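Local coordinates for spindle assembly checkpoint serine/threonine-protein kinase BUB1 (Saccharomyces cerevisiae, PDB 3ESL), which takes part in spindle assembly checkpoint signalling that delays anaphase until chromosomes are bioriented on the spindle, and phosphorylates BUB3 and itself, at residues A[112-125]-A[137-151]. Residues are numbered along the deposited sequence; the frame is centred on the assembly and turned at random. Where two conformers were deposited one is given.
Sequences TKLSLFYEEFSKLL and LLELGAENNCRPYNR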
loop_
_atom_site.group_PDB
_atom_site.type_symbol
_atom_site.label_atom_id
_atom_site.label_comp_id
_atom_site.label_asym_id
_atom_site.label_seq_id
_atom_site.Cartn_x
_atom_site.Cartn_y
_atom_site.Cartn_z
ATOM N N THR A 112 10.143 -0.082 -3.322
ATOM C CA THR A 112 10.764 0.411 -4.557
ATOM C C THR A 112 11.635 -0.616 -5.288
ATOM O O THR A 112 12.088 -0.370 -6.421
ATOM C CB THR A 112 11.495 1.743 -4.349
ATOM O OG1 THR A 112 12.453 1.608 -3.300
ATOM C CG2 THR A 112 10.492 2.854 -3.995
ATOM N N LYS A 113 11.852 -1.775 -4.664
ATOM C CA LYS A 113 12.518 -2.878 -5.344
ATOM C C LYS A 113 11.541 -3.998 -5.720
ATOM O O LYS A 113 11.960 -5.080 -6.169
ATOM C CB LYS A 113 13.681 -3.410 -4.496
ATOM C CG LYS A 113 14.768 -2.386 -4.221
ATOM C CD LYS A 113 15.863 -2.973 -3.319
ATOM C CE LYS A 113 16.862 -1.891 -2.898
ATOM N NZ LYS A 113 18.064 -2.471 -2.215
ATOM N N LEU A 114 10.241 -3.744 -5.538
ATOM C CA LEU A 114 9.205 -4.737 -5.838
ATOM C C LEU A 114 8.305 -4.329 -7.003
ATOM O O LEU A 114 7.743 -3.227 -6.999
ATOM C CB LEU A 114 8.333 -4.992 -4.595
ATOM C CG LEU A 114 9.110 -5.533 -3.382
ATOM C CD1 LEU A 114 8.188 -5.614 -2.187
ATOM C CD2 LEU A 114 9.728 -6.912 -3.702
ATOM N N SER A 115 8.143 -5.238 -7.971
ATOM C CA SER A 115 7.293 -4.985 -9.149
ATOM C C SER A 115 5.876 -4.539 -8.791
ATOM O O SER A 115 5.305 -3.666 -9.450
ATOM C CB SER A 115 7.217 -6.230 -10.039
ATOM O OG SER A 115 8.479 -6.519 -10.587
ATOM N N LEU A 116 5.300 -5.154 -7.762
ATOM C CA LEU A 116 3.949 -4.841 -7.337
ATOM C C LEU A 116 3.762 -3.353 -7.065
ATOM O O LEU A 116 2.705 -2.796 -7.378
ATOM C CB LEU A 116 3.582 -5.668 -6.100
ATOM C CG LEU A 116 2.141 -5.486 -5.595
ATOM C CD1 LEU A 116 1.132 -5.924 -6.636
ATOM C CD2 LEU A 116 1.953 -6.225 -4.289
ATOM N N PHE A 117 4.785 -2.714 -6.496
ATOM C CA PHE A 117 4.687 -1.294 -6.167
ATOM C C PHE A 117 4.437 -0.497 -7.446
ATOM O O PHE A 117 3.493 0.303 -7.531
ATOM C CB PHE A 117 5.953 -0.796 -5.466
ATOM C CG PHE A 117 5.995 0.704 -5.294
ATOM C CD1 PHE A 117 5.364 1.312 -4.215
ATOM C CD2 PHE A 117 6.647 1.513 -6.235
ATOM C CE1 PHE A 117 5.385 2.712 -4.069
ATOM C CE2 PHE A 117 6.677 2.911 -6.092
ATOM C CZ PHE A 117 6.048 3.510 -5.001
ATOM N N TYR A 118 5.275 -0.744 -8.445
ATOM C CA TYR A 118 5.167 -0.007 -9.706
ATOM C C TYR A 118 3.901 -0.351 -10.458
ATOM O O TYR A 118 3.269 0.539 -11.048
ATOM C CB TYR A 118 6.410 -0.253 -10.554
ATOM C CG TYR A 118 7.644 0.244 -9.859
ATOM C CD1 TYR A 118 8.065 1.570 -9.989
ATOM C CD2 TYR A 118 8.389 -0.608 -9.042
ATOM C CE1 TYR A 118 9.202 2.025 -9.318
ATOM C CE2 TYR A 118 9.521 -0.159 -8.376
ATOM C CZ TYR A 118 9.922 1.149 -8.518
ATOM O OH TYR A 118 11.042 1.580 -7.853
ATOM N N GLU A 119 3.515 -1.628 -10.435
ATOM C CA GLU A 119 2.257 -2.056 -11.089
ATOM C C GLU A 119 1.027 -1.342 -10.525
ATOM O O GLU A 119 0.187 -0.823 -11.274
ATOM C CB GLU A 119 2.085 -3.576 -10.993
ATOM C CG GLU A 119 3.132 -4.336 -11.807
ATOM C CD GLU A 119 3.145 -5.837 -11.537
ATOM O OE1 GLU A 119 2.844 -6.254 -10.395
ATOM O OE2 GLU A 119 3.467 -6.605 -12.477
ATOM N N GLU A 120 0.929 -1.317 -9.199
ATOM C CA GLU A 120 -0.202 -0.684 -8.528
ATOM C C GLU A 120 -0.208 0.842 -8.657
ATOM O O GLU A 120 -1.264 1.436 -8.893
ATOM C CB GLU A 120 -0.260 -1.123 -7.059
ATOM C CG GLU A 120 -0.568 -2.624 -6.891
ATOM C CD GLU A 120 -1.983 -3.011 -7.325
ATOM O OE1 GLU A 120 -2.918 -2.191 -7.194
ATOM O OE2 GLU A 120 -2.158 -4.156 -7.798
ATOM N N PHE A 121 0.962 1.461 -8.503
ATOM C CA PHE A 121 1.095 2.907 -8.618
ATOM C C PHE A 121 0.750 3.306 -10.064
ATOM O O PHE A 121 -0.022 4.242 -10.301
ATOM C CB PHE A 121 2.521 3.309 -8.232
ATOM C CG PHE A 121 2.717 4.796 -7.966
ATOM C CD1 PHE A 121 1.693 5.721 -8.170
ATOM C CD2 PHE A 121 3.961 5.255 -7.541
ATOM C CE1 PHE A 121 1.902 7.090 -7.931
ATOM C CE2 PHE A 121 4.183 6.621 -7.318
ATOM C CZ PHE A 121 3.156 7.531 -7.506
ATOM N N SER A 122 1.276 2.554 -11.025
ATOM C CA SER A 122 0.951 2.806 -12.437
ATOM C C SER A 122 -0.551 2.695 -12.694
ATOM O O SER A 122 -1.122 3.531 -13.420
ATOM C CB SER A 122 1.726 1.862 -13.362
ATOM O OG SER A 122 1.328 2.058 -14.719
ATOM N N LYS A 123 -1.188 1.670 -12.119
ATOM C CA LYS A 123 -2.635 1.476 -12.256
ATOM C C LYS A 123 -3.390 2.700 -11.730
ATOM O O LYS A 123 -4.344 3.162 -12.363
ATOM C CB LYS A 123 -3.099 0.200 -11.551
ATOM C CG LYS A 123 -4.593 -0.109 -11.719
ATOM C CD LYS A 123 -5.021 -1.362 -10.934
ATOM C CE LYS A 123 -5.227 -1.077 -9.439
ATOM N NZ LYS A 123 -6.443 -0.242 -9.159
ATOM N N LEU A 124 -2.957 3.238 -10.586
ATOM C CA LEU A 124 -3.607 4.439 -10.045
ATOM C C LEU A 124 -3.534 5.594 -11.054
ATOM O O LEU A 124 -4.552 6.252 -11.331
ATOM C CB LEU A 124 -2.980 4.844 -8.696
ATOM C CG LEU A 124 -3.586 6.093 -8.044
ATOM C CD1 LEU A 124 -4.898 5.778 -7.372
ATOM C CD2 LEU A 124 -2.609 6.710 -7.048
ATOM N N LEU A 125 -2.341 5.838 -11.592
ATOM C CA LEU A 125 -2.134 6.927 -12.534
ATOM C C LEU A 125 -2.910 6.658 -13.818
ATOM O O LEU A 125 -3.497 7.580 -14.381
ATOM C CB LEU A 125 -0.657 7.112 -12.854
ATOM C CG LEU A 125 0.250 7.555 -11.703
ATOM C CD1 LEU A 125 1.663 7.798 -12.211
ATOM C CD2 LEU A 125 -0.322 8.802 -11.014
ATOM N N LEU A 137 6.351 5.100 -15.207
ATOM C CA LEU A 137 6.481 4.483 -13.891
ATOM C C LEU A 137 6.815 2.990 -13.992
ATOM O O LEU A 137 7.655 2.487 -13.239
ATOM C CB LEU A 137 5.213 4.709 -13.090
ATOM C CG LEU A 137 5.242 4.470 -11.592
ATOM C CD1 LEU A 137 6.451 5.145 -10.935
ATOM C CD2 LEU A 137 3.927 4.992 -11.050
ATOM N N LEU A 138 6.181 2.287 -14.929
ATOM C CA LEU A 138 6.516 0.869 -15.142
ATOM C C LEU A 138 7.957 0.721 -15.623
ATOM O O LEU A 138 8.704 -0.139 -15.142
ATOM C CB LEU A 138 5.552 0.199 -16.120
ATOM C CG LEU A 138 4.105 0.064 -15.651
ATOM C CD1 LEU A 138 3.210 -0.369 -16.805
ATOM C CD2 LEU A 138 3.976 -0.909 -14.464
ATOM N N GLU A 139 8.361 1.589 -16.545
ATOM C CA GLU A 139 9.735 1.578 -17.042
ATOM C C GLU A 139 10.749 1.918 -15.940
ATOM O O GLU A 139 11.864 1.397 -15.935
ATOM C CB GLU A 139 9.879 2.534 -18.232
ATOM C CG GLU A 139 8.944 2.194 -19.382
ATOM C CD GLU A 139 8.995 3.209 -20.510
ATOM O OE1 GLU A 139 9.287 4.398 -20.245
ATOM O OE2 GLU A 139 8.730 2.811 -21.666
ATOM N N LEU A 140 10.347 2.773 -15.001
ATOM C CA LEU A 140 11.192 3.113 -13.856
ATOM C C LEU A 140 11.416 1.894 -12.954
ATOM O O LEU A 140 12.518 1.682 -12.447
ATOM C CB LEU A 140 10.580 4.261 -13.046
ATOM C CG LEU A 140 11.332 4.769 -11.807
ATOM C CD1 LEU A 140 12.735 5.317 -12.148
ATOM C CD2 LEU A 140 10.513 5.835 -11.075
ATOM N N GLY A 141 10.361 1.111 -12.754
ATOM C CA GLY A 141 10.462 -0.129 -11.993
ATOM C C GLY A 141 11.492 -1.066 -12.595
ATOM O O GLY A 141 12.328 -1.614 -11.880
ATOM N N ALA A 142 11.434 -1.231 -13.915
ATOM C CA ALA A 142 12.374 -2.098 -14.626
ATOM C C ALA A 142 13.814 -1.583 -14.507
ATOM O O ALA A 142 14.746 -2.373 -14.324
ATOM C CB ALA A 142 11.960 -2.255 -16.081
ATOM N N GLU A 143 13.984 -0.264 -14.573
ATOM C CA GLU A 143 15.302 0.366 -14.447
ATOM C C GLU A 143 15.882 0.299 -13.028
ATOM O O GLU A 143 17.089 0.472 -12.834
ATOM C CB GLU A 143 15.256 1.816 -14.946
ATOM C CG GLU A 143 15.072 1.936 -16.457
ATOM C CD GLU A 143 14.978 3.376 -16.940
ATOM O OE1 GLU A 143 14.233 4.175 -16.333
ATOM O OE2 GLU A 143 15.645 3.703 -17.945
ATOM N N ASN A 144 15.015 0.051 -12.046
ATOM C CA ASN A 144 15.431 -0.181 -10.662
ATOM C C ASN A 144 15.620 -1.667 -10.330
ATOM O O ASN A 144 15.821 -2.023 -9.163
ATOM C CB ASN A 144 14.419 0.455 -9.695
ATOM C CG ASN A 144 14.494 1.981 -9.685
ATOM O OD1 ASN A 144 15.519 2.567 -10.041
ATOM N ND2 ASN A 144 13.408 2.629 -9.262
ATOM N N ASN A 145 15.544 -2.524 -11.351
ATOM C CA ASN A 145 15.713 -3.979 -11.207
ATOM C C ASN A 145 14.752 -4.595 -10.188
ATOM O O ASN A 145 15.161 -5.385 -9.331
ATOM C CB ASN A 145 17.164 -4.335 -10.840
ATOM C CG ASN A 145 18.154 -4.035 -11.961
ATOM O OD1 ASN A 145 19.234 -3.488 -11.713
ATOM N ND2 ASN A 145 17.798 -4.401 -13.194
ATOM N N CYS A 146 13.479 -4.216 -10.273
ATOM C CA CYS A 146 12.454 -4.716 -9.348
ATOM C C CYS A 146 12.074 -6.171 -9.648
ATOM O O CYS A 146 12.159 -6.622 -10.795
ATOM C CB CYS A 146 11.211 -3.818 -9.387
ATOM S SG CYS A 146 10.361 -3.838 -10.966
ATOM N N ARG A 147 11.647 -6.893 -8.611
ATOM C CA ARG A 147 11.303 -8.318 -8.712
ATOM C C ARG A 147 9.821 -8.532 -8.370
ATOM O O ARG A 147 9.288 -7.787 -7.542
ATOM C CB ARG A 147 12.231 -9.152 -7.804
ATOM C CG ARG A 147 12.118 -8.851 -6.297
ATOM C CD ARG A 147 12.704 -9.994 -5.429
ATOM N NE ARG A 147 12.084 -9.962 -4.099
ATOM C CZ ARG A 147 10.880 -10.461 -3.831
ATOM N NH1 ARG A 147 10.189 -11.083 -4.790
ATOM N NH2 ARG A 147 10.365 -10.354 -2.598
ATOM N N PRO A 148 9.120 -9.486 -9.046
ATOM C CA PRO A 148 9.522 -10.329 -10.192
ATOM C C PRO A 148 9.599 -9.531 -11.494
ATOM O O PRO A 148 8.617 -8.896 -11.910
ATOM C CB PRO A 148 8.395 -11.359 -10.294
ATOM C CG PRO A 148 7.224 -10.729 -9.680
ATOM C CD PRO A 148 7.726 -9.764 -8.640
ATOM N N TYR A 149 10.764 -9.586 -12.125
ATOM C CA TYR A 149 11.077 -8.729 -13.265
ATOM C C TYR A 149 10.232 -9.018 -14.507
ATOM O O TYR A 149 9.710 -8.095 -15.136
ATOM C CB TYR A 149 12.567 -8.836 -13.586
ATOM C CG TYR A 149 13.051 -7.829 -14.597
ATOM C CD1 TYR A 149 13.340 -6.515 -14.217
ATOM C CD2 TYR A 149 13.234 -8.190 -15.935
ATOM C CE1 TYR A 149 13.790 -5.579 -15.149
ATOM C CE2 TYR A 149 13.689 -7.260 -16.876
ATOM C CZ TYR A 149 13.964 -5.963 -16.474
ATOM O OH TYR A 149 14.416 -5.044 -17.395
ATOM N N ASN A 150 10.102 -10.293 -14.867
ATOM C CA ASN A 150 9.391 -10.655 -16.090
ATOM C C ASN A 150 7.910 -10.313 -16.058
ATOM O O ASN A 150 7.328 -9.927 -17.079
ATOM C CB ASN A 150 9.615 -12.128 -16.446
ATOM C CG ASN A 150 11.007 -12.387 -17.008
ATOM O OD1 ASN A 150 11.596 -11.534 -17.677
ATOM N ND2 ASN A 150 11.534 -13.574 -16.747
ATOM N N ARG A 151 7.297 -10.446 -14.884
ATOM C CA ARG A 151 5.897 -10.080 -14.731
ATOM C C ARG A 151 5.699 -8.589 -15.001
ATOM O O ARG A 151 4.713 -8.196 -15.634
ATOM C CB ARG A 151 5.391 -10.434 -13.336
ATOM C CG ARG A 151 3.876 -10.442 -13.234
ATOM C CD ARG A 151 3.440 -10.631 -11.803
ATOM N NE ARG A 151 3.719 -9.434 -11.011
ATOM C CZ ARG A 151 3.925 -9.444 -9.699
ATOM N NH1 ARG A 151 3.902 -10.594 -9.033
ATOM N NH2 ARG A 151 4.165 -8.308 -9.057
HETATM O O HOH W 1 14.450 -6.292 -6.467
#
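The hydroxyl of Tyr118 is held from two directions: it donates to Thr112 O, 2.6 Å from OH and on a carbonyl lone pair, and it accepts a fairly straight bond from Asn144 ND2 at 2.9 Å. Tyr118 rises from helix 115-127, which pairs with helix 131-143 as an antiparallel hairpin of the TPR-like N-terminal domain, and its hydroxyl reaches loop residues at the open end; the axes of 115-125 and 137-143 come within 8.7 Å, their directions 169° apart. Gly141 CA packs 3.4 Å from the centroid of the Tyr118 ring in a CH-pi contact, where a side-chain carbon would clash, while Phe117 covers the opposite face. A leucine in place of Tyr118 has neither hydroxyl nor ring, so Asn144 ND2 and Thr112 O would probably lose their shared partner and Gly141 its flat neighbour. Leu137 is a knob among Tyr118, Phe121, Ser122 and Leu125; with CG anti to the backbone N (chi1 -165°), it lays CD2 over one face of Phe121, toward the rim. Leu182 and Leu186 of helix 177-186 close over this apolar end.

Helix 131-143 ends in a Schellman motif with Asn145 at C-prime, and the chain then runs back past the start of helix 115-127. There Leu114 and Arg147 form a single backbone bridge: Arg147 N bonds to Lys113 O, and Ser115 N to Arg147 O. Ser115 OG also donates to Pro148 O at 2.7 Å, from above the carbonyl plane, just after the cis peptide bond. On helix 149-165, Arg151 forms a side-on salt bridge with Glu119, carboxylate and guanidinium nearly coplanar. Ser155 OG also bonds Glu119 OE2, the oxygen whose syn lone pair receives Arg151 NE at 3.2 Å, while Arg151 NH2 reaches Glu119 OE1 at 2.8 Å.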